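Local coordinates for protein hydroalkoxylation enzyme phnH (PDB 6JJT) that catalyses an enantioselective hydroalkoxylation that converts a prenylated phenalenone into (2'R)-atrovenetin during herqueinone biosynthesis in Penicillium herquei, at residues 49-54 with 74-79; 94-99 with 120-125. All coordinates share one frame; numbering follows the deposited sequence.

Contact 1 of 2, residues 49-54 with 74-79; sequences IKALQT and ALSTRG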
loop_
_atom_site.group_PDB
_atom_site.type_symbol
_atom_site.label_atom_id
_atom_site.label_comp_id
_atom_site.label_asym_id
_atom_site.label_seq_id
_atom_site.Cartn_x
_atom_site.Cartn_y
_atom_site.Cartn_z
ATOM N N ILE D 49 9.587 15.322 6.448
ATOM C CA ILE D 49 10.267 14.448 7.420
ATOM C C ILE D 49 9.554 13.097 7.560
ATOM O O ILE D 49 8.414 13.028 8.018
ATOM C CB ILE D 49 10.340 15.049 8.830
ATOM C CG1 ILE D 49 11.118 16.356 8.782
ATOM C CG2 ILE D 49 10.921 14.063 9.845
ATOM C CD1 ILE D 49 11.941 16.350 7.548
ATOM N N LYS D 50 10.278 11.994 7.271
ATOM C CA LYS D 50 9.697 10.639 7.178
ATOM C C LYS D 50 10.322 9.747 8.257
ATOM O O LYS D 50 11.573 9.746 8.389
ATOM C CB LYS D 50 9.895 10.024 5.790
ATOM C CG LYS D 50 9.323 10.870 4.640
ATOM C CD LYS D 50 9.404 10.055 3.371
ATOM C CE LYS D 50 9.338 10.905 2.120
ATOM N NZ LYS D 50 9.356 9.987 0.942
ATOM N N ALA D 51 9.504 9.012 9.020
ATOM C CA ALA D 51 9.979 8.199 10.128
ATOM C C ALA D 51 9.269 6.863 10.160
ATOM O O ALA D 51 8.134 6.693 9.664
ATOM C CB ALA D 51 9.730 8.928 11.431
ATOM N N LEU D 52 9.950 5.886 10.758
ATOM C CA LEU D 52 9.376 4.599 11.094
ATOM C C LEU D 52 9.371 4.474 12.612
ATOM O O LEU D 52 10.375 4.910 13.245
ATOM C CB LEU D 52 10.211 3.464 10.478
ATOM C CG LEU D 52 9.766 2.043 10.894
ATOM C CD1 LEU D 52 10.005 1.003 9.790
ATOM C CD2 LEU D 52 10.448 1.559 12.178
ATOM N N GLN D 53 8.276 3.987 13.219
ATOM C CA GLN D 53 8.176 3.860 14.663
ATOM C C GLN D 53 7.485 2.539 14.974
ATOM O O GLN D 53 6.400 2.264 14.461
ATOM C CB GLN D 53 7.370 5.029 15.205
ATOM C CG GLN D 53 7.370 5.078 16.728
ATOM C CD GLN D 53 6.887 6.388 17.291
ATOM O OE1 GLN D 53 5.969 6.986 16.775
ATOM N NE2 GLN D 53 7.492 6.829 18.390
ATOM N N THR D 54 8.099 1.734 15.839
ATOM C CA THR D 54 7.521 0.473 16.273
ATOM C C THR D 54 6.372 0.724 17.257
ATOM O O THR D 54 6.494 1.627 18.118
ATOM C CB THR D 54 8.650 -0.400 16.859
ATOM O OG1 THR D 54 9.550 -0.663 15.779
ATOM C CG2 THR D 54 8.179 -1.697 17.461
ATOM N N ALA D 74 4.410 1.851 12.446
ATOM C CA ALA D 74 3.815 3.053 11.871
ATOM C C ALA D 74 4.833 3.783 11.005
ATOM O O ALA D 74 6.000 3.914 11.395
ATOM C CB ALA D 74 3.366 3.993 12.948
ATOM N N LEU D 75 4.444 4.218 9.815
ATOM C CA LEU D 75 5.260 5.070 8.966
ATOM C C LEU D 75 4.611 6.427 8.892
ATOM O O LEU D 75 3.373 6.518 8.684
ATOM C CB LEU D 75 5.304 4.473 7.548
ATOM C CG LEU D 75 6.055 3.149 7.373
ATOM C CD1 LEU D 75 5.943 2.652 5.936
ATOM C CD2 LEU D 75 7.522 3.289 7.735
ATOM N N SER D 76 5.358 7.503 9.119
ATOM C CA SER D 76 4.722 8.816 9.167
ATOM C C SER D 76 5.511 9.771 8.286
ATOM O O SER D 76 6.718 9.631 8.105
ATOM C CB SER D 76 4.638 9.305 10.563
ATOM O OG SER D 76 5.945 9.448 11.103
ATOM N N THR D 77 4.824 10.729 7.697
ATOM C CA THR D 77 5.474 11.803 6.947
ATOM C C THR D 77 4.902 13.154 7.374
ATOM O O THR D 77 3.670 13.343 7.253
ATOM C CB THR D 77 5.216 11.653 5.446
ATOM O OG1 THR D 77 5.863 10.460 5.010
ATOM C CG2 THR D 77 5.804 12.793 4.630
ATOM N N ARG D 78 5.782 14.022 7.850
ATOM C CA ARG D 78 5.402 15.395 8.154
ATOM C C ARG D 78 5.869 16.249 6.989
ATOM O O ARG D 78 7.070 16.355 6.783
ATOM C CB ARG D 78 6.131 15.854 9.416
ATOM C CG ARG D 78 5.720 17.278 9.799
ATOM C CD ARG D 78 6.447 17.979 10.931
ATOM N NE ARG D 78 6.153 17.451 12.259
ATOM C CZ ARG D 78 5.135 17.847 13.024
ATOM N NH1 ARG D 78 4.956 17.306 14.219
ATOM N NH2 ARG D 78 4.302 18.782 12.590
ATOM N N GLY D 79 4.939 16.892 6.250
ATOM C CA GLY D 79 5.341 17.693 5.087
ATOM C C GLY D 79 5.685 19.119 5.523
ATOM O O GLY D 79 5.291 19.545 6.611
HETATM O O HOH W 1 7.407 11.832 10.500
HETATM O O HOH W 2 6.291 6.826 12.267
#

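Contact 2 of 2, residues 94-99 with 120-125; sequences TSDGAN and EKYNWL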
loop_
_atom_site.group_PDB
_atom_site.type_symbol
_atom_site.label_atom_id
_atom_site.label_comp_id
_atom_site.label_asym_id
_atom_site.label_seq_id
_atom_site.Cartn_x
_atom_site.Cartn_y
_atom_site.Cartn_z
ATOM N N THR D 94 -6.969 -10.463 21.566
ATOM C CA THR D 94 -7.980 -10.195 22.569
ATOM C C THR D 94 -7.712 -11.044 23.809
ATOM O O THR D 94 -6.979 -12.016 23.753
ATOM C CB THR D 94 -9.380 -10.492 22.006
ATOM O OG1 THR D 94 -9.409 -11.883 21.730
ATOM C CG2 THR D 94 -9.713 -9.730 20.735
ATOM N N SER D 95 -8.421 -10.696 24.894
ATOM C CA SER D 95 -8.336 -11.419 26.172
ATOM C C SER D 95 -8.632 -12.910 25.995
ATOM O O SER D 95 -8.006 -13.744 26.645
ATOM C CB SER D 95 -9.252 -10.805 27.204
ATOM O OG SER D 95 -10.549 -10.641 26.674
ATOM N N ASP D 96 -9.509 -13.255 25.044
ATOM C CA ASP D 96 -9.842 -14.655 24.806
ATOM C C ASP D 96 -9.059 -15.267 23.638
ATOM O O ASP D 96 -9.378 -16.356 23.168
ATOM C CB ASP D 96 -11.363 -14.860 24.753
ATOM C CG ASP D 96 -12.131 -13.948 23.798
ATOM O OD1 ASP D 96 -11.524 -13.031 23.180
ATOM O OD2 ASP D 96 -13.353 -14.149 23.680
ATOM N N GLY D 97 -8.018 -14.590 23.141
ATOM C CA GLY D 97 -7.059 -15.284 22.297
ATOM C C GLY D 97 -7.188 -15.040 20.785
ATOM O O GLY D 97 -6.434 -15.654 20.012
ATOM N N ALA D 98 -8.129 -14.180 20.359
ATOM C CA ALA D 98 -8.316 -13.960 18.923
ATOM C C ALA D 98 -7.328 -12.901 18.415
ATOM O O ALA D 98 -7.082 -11.915 19.109
ATOM C CB ALA D 98 -9.715 -13.495 18.668
ATOM N N ASN D 99 -6.799 -13.126 17.208
ATOM C CA ASN D 99 -5.879 -12.184 16.587
ATOM C C ASN D 99 -6.655 -11.339 15.579
ATOM O O ASN D 99 -7.382 -11.886 14.756
ATOM C CB ASN D 99 -4.775 -12.947 15.892
ATOM C CG ASN D 99 -3.832 -13.660 16.832
ATOM O OD1 ASN D 99 -3.717 -13.228 17.981
ATOM N ND2 ASN D 99 -3.193 -14.691 16.332
ATOM N N GLU D 120 -14.556 -16.158 14.743
ATOM C CA GLU D 120 -16.013 -16.144 14.608
ATOM C C GLU D 120 -16.655 -15.090 15.508
ATOM O O GLU D 120 -17.632 -14.448 15.125
ATOM C CB GLU D 120 -16.590 -17.524 14.936
ATOM C CG GLU D 120 -16.701 -18.416 13.718
ATOM C CD GLU D 120 -17.808 -19.460 13.816
ATOM O OE1 GLU D 120 -18.728 -19.287 14.671
ATOM O OE2 GLU D 120 -17.750 -20.449 13.040
ATOM N N LYS D 121 -16.099 -14.908 16.697
ATOM C CA LYS D 121 -16.643 -13.977 17.661
ATOM C C LYS D 121 -16.453 -12.534 17.211
ATOM O O LYS D 121 -17.283 -11.672 17.483
ATOM C CB LYS D 121 -16.041 -14.208 19.049
ATOM C CG LYS D 121 -16.511 -13.239 20.118
ATOM C CD LYS D 121 -15.974 -13.602 21.486
ATOM C CE LYS D 121 -16.245 -12.537 22.524
ATOM N NZ LYS D 121 -15.702 -12.959 23.835
ATOM N N TYR D 122 -15.350 -12.247 16.485
ATOM C CA TYR D 122 -14.995 -10.865 16.193
ATOM C C TYR D 122 -15.072 -10.521 14.708
ATOM O O TYR D 122 -14.751 -9.396 14.355
ATOM C CB TYR D 122 -13.595 -10.572 16.747
ATOM C CG TYR D 122 -13.516 -10.744 18.243
ATOM C CD1 TYR D 122 -14.066 -9.795 19.098
ATOM C CD2 TYR D 122 -12.874 -11.845 18.794
ATOM C CE1 TYR D 122 -14.001 -9.946 20.478
ATOM C CE2 TYR D 122 -12.818 -12.016 20.175
ATOM C CZ TYR D 122 -13.373 -11.061 21.010
ATOM O OH TYR D 122 -13.278 -11.214 22.375
ATOM N N ASN D 123 -15.508 -11.463 13.860
ATOM C CA ASN D 123 -15.388 -11.174 12.430
ATOM C C ASN D 123 -16.415 -10.139 11.944
ATOM O O ASN D 123 -16.291 -9.687 10.819
ATOM C CB ASN D 123 -15.165 -12.416 11.573
ATOM C CG ASN D 123 -16.393 -13.284 11.528
ATOM O OD1 ASN D 123 -17.447 -12.877 12.006
ATOM N ND2 ASN D 123 -16.261 -14.473 10.942
ATOM N N TRP D 124 -17.391 -9.739 12.753
ATOM C CA TRP D 124 -18.182 -8.544 12.478
ATOM C C TRP D 124 -17.289 -7.317 12.218
ATOM O O TRP D 124 -17.684 -6.375 11.531
ATOM C CB TRP D 124 -19.217 -8.313 13.604
ATOM C CG TRP D 124 -18.641 -8.104 14.973
ATOM C CD1 TRP D 124 -18.295 -9.062 15.892
ATOM C CD2 TRP D 124 -18.298 -6.862 15.587
ATOM N NE1 TRP D 124 -17.753 -8.490 17.015
ATOM C CE2 TRP D 124 -17.754 -7.132 16.864
ATOM C CE3 TRP D 124 -18.400 -5.544 15.154
ATOM C CZ2 TRP D 124 -17.301 -6.129 17.720
ATOM C CZ3 TRP D 124 -17.979 -4.549 16.003
ATOM C CH2 TRP D 124 -17.435 -4.831 17.265
ATOM N N LEU D 125 -16.068 -7.306 12.777
ATOM C CA LEU D 125 -15.177 -6.158 12.599
ATOM C C LEU D 125 -14.687 -6.042 11.156
ATOM O O LEU D 125 -14.316 -4.946 10.739
ATOM C CB LEU D 125 -13.968 -6.273 13.541
ATOM C CG LEU D 125 -14.257 -5.998 15.012
ATOM C CD1 LEU D 125 -13.075 -6.453 15.868
ATOM C CD2 LEU D 125 -14.532 -4.489 15.169
#

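Contact 1 of 2, residues 49-54 with 74-79
The carbonyl oxygen I49 O is gripped from three directions: R78 N donates to it at 2.8 Å, water 1 donates to it at 2.9 Å, and the CA-H of T77 makes a longer C-H...O contact. It lies on an antiparallel beta hairpin of the barrel, where strand 48-61 runs beside strand 67-79 with their local axes at 165°. The hydrogen-bonded pairs I49/R78, A51/S76 and Q53/A74 each exchange two backbone bonds, the shortest from I49 N to R78 O at 2.7 Å. The intervening pairs K50/T77 and L52/L75 are non-hydrogen-bonded and turn their side chains to the other face of the sheet.

On that face K50 and T77 lie side by side and point the same way, with K50 CG 3.5 Å from T77 OG1. The beginning of the lysine chain thus flanks the hydroxyl, while its extended remainder leads away from the partner strand. Next to them the two leucines cross obliquely: L75 CD2 rests 3.8 Å from L52 CB and also nears L52 CD1. Both leucines pack on a second subunit, L52 on L101 and L75 on H89 of that chain, so the leucine end of this face packs against a neighbouring subunit of the homotetramer.

The opposite face carries I49, A51, Q53, A74, S76 and R78. The side-chain amide NE2 of Q53 bonds to G37 O on the adjoining strand 26-44. S76 OG sits between its own backbone N and carbonyl carbon (chi1 62°), near A51 CB. From there it joins two waters: water 1 leads back to I49 O, while water 2, 2.9 Å from S76 OG, donates to A74 O and more weakly to A51 O at 3.2 Å.

Contact 2 of 2, residues 94-99 with 120-125
The carboxylate of D96 meets Y122 and K121 with separate oxygens. Y122 OH donates to D96 OD1 at 2.7 Å, and K121 NZ forms a salt bridge with D96 OD2 at 2.6 Å. Both donors come to the syn sides of their oxygens, the phenol 18° out of the carboxylate plane and the ammonium 29°. D96 OD1 has a second donor in T94 OG1, 2.8 Å away and nearly in line with the C-O bond. The ammonium charge would be expected to favour the ionised carboxylate.

The threonine hydroxyl is used in both senses, since T94 OG1 also accepts from A98 N at 3.0 Å. This small network braces a beta hairpin loop between strands 84-94 and 99-107: a type I turn from T94 to G97 followed by a G1 bulge, in which G97 N donates to T94 O and T94 N to A98 O. G97 has the positive phi of the bulge position, where a side chain would collide with the carbonyl oxygen of D96. D96 CG lies between its own backbone N and carbonyl carbon (chi1 52°), and the carboxylate reaches the tyrosine tip to tip, its plane nearly perpendicular to the ring.

Besides the bond at its hydroxyl, the Y122 ring is flanked on both faces. T94 CG2 makes a CH-pi contact with one face, 4.1 Å from the ring centroid, and K121 CG lies over the centre of the opposite face. A98 CB approaches obliquely, 3.6 Å from Y122 CD2. Beyond the two segments Y122 touches F65, Y122 N is hydrogen-bonded to S119 OG, and S95 OG is hydrogen-bonded to D66. The lysine chain is extended throughout, which carries K121 NZ past the tyrosine ring to D96 OD2.

In the fold
Both contacts belong to one closed antiparallel barrel whose strands follow each other in chain order, but they lie on opposite sides of the chain's centre. Their centres are 29 Å apart and their nearest atoms about 17 Å, so neither touches the other. Along the chain they come in series, contact 1 closing before contact 2 opens. Contact 1 pairs two neighbouring strands of the wall, 48-61 and 67-79. Contact 2 joins loops: the turn from strand 84-94 to 99-107 and the connection from 110-116 to 129-133. Both reach the second subunit of the homotetramer, contact 1 through its leucines and contact 2 through N99 at the end of its first segment.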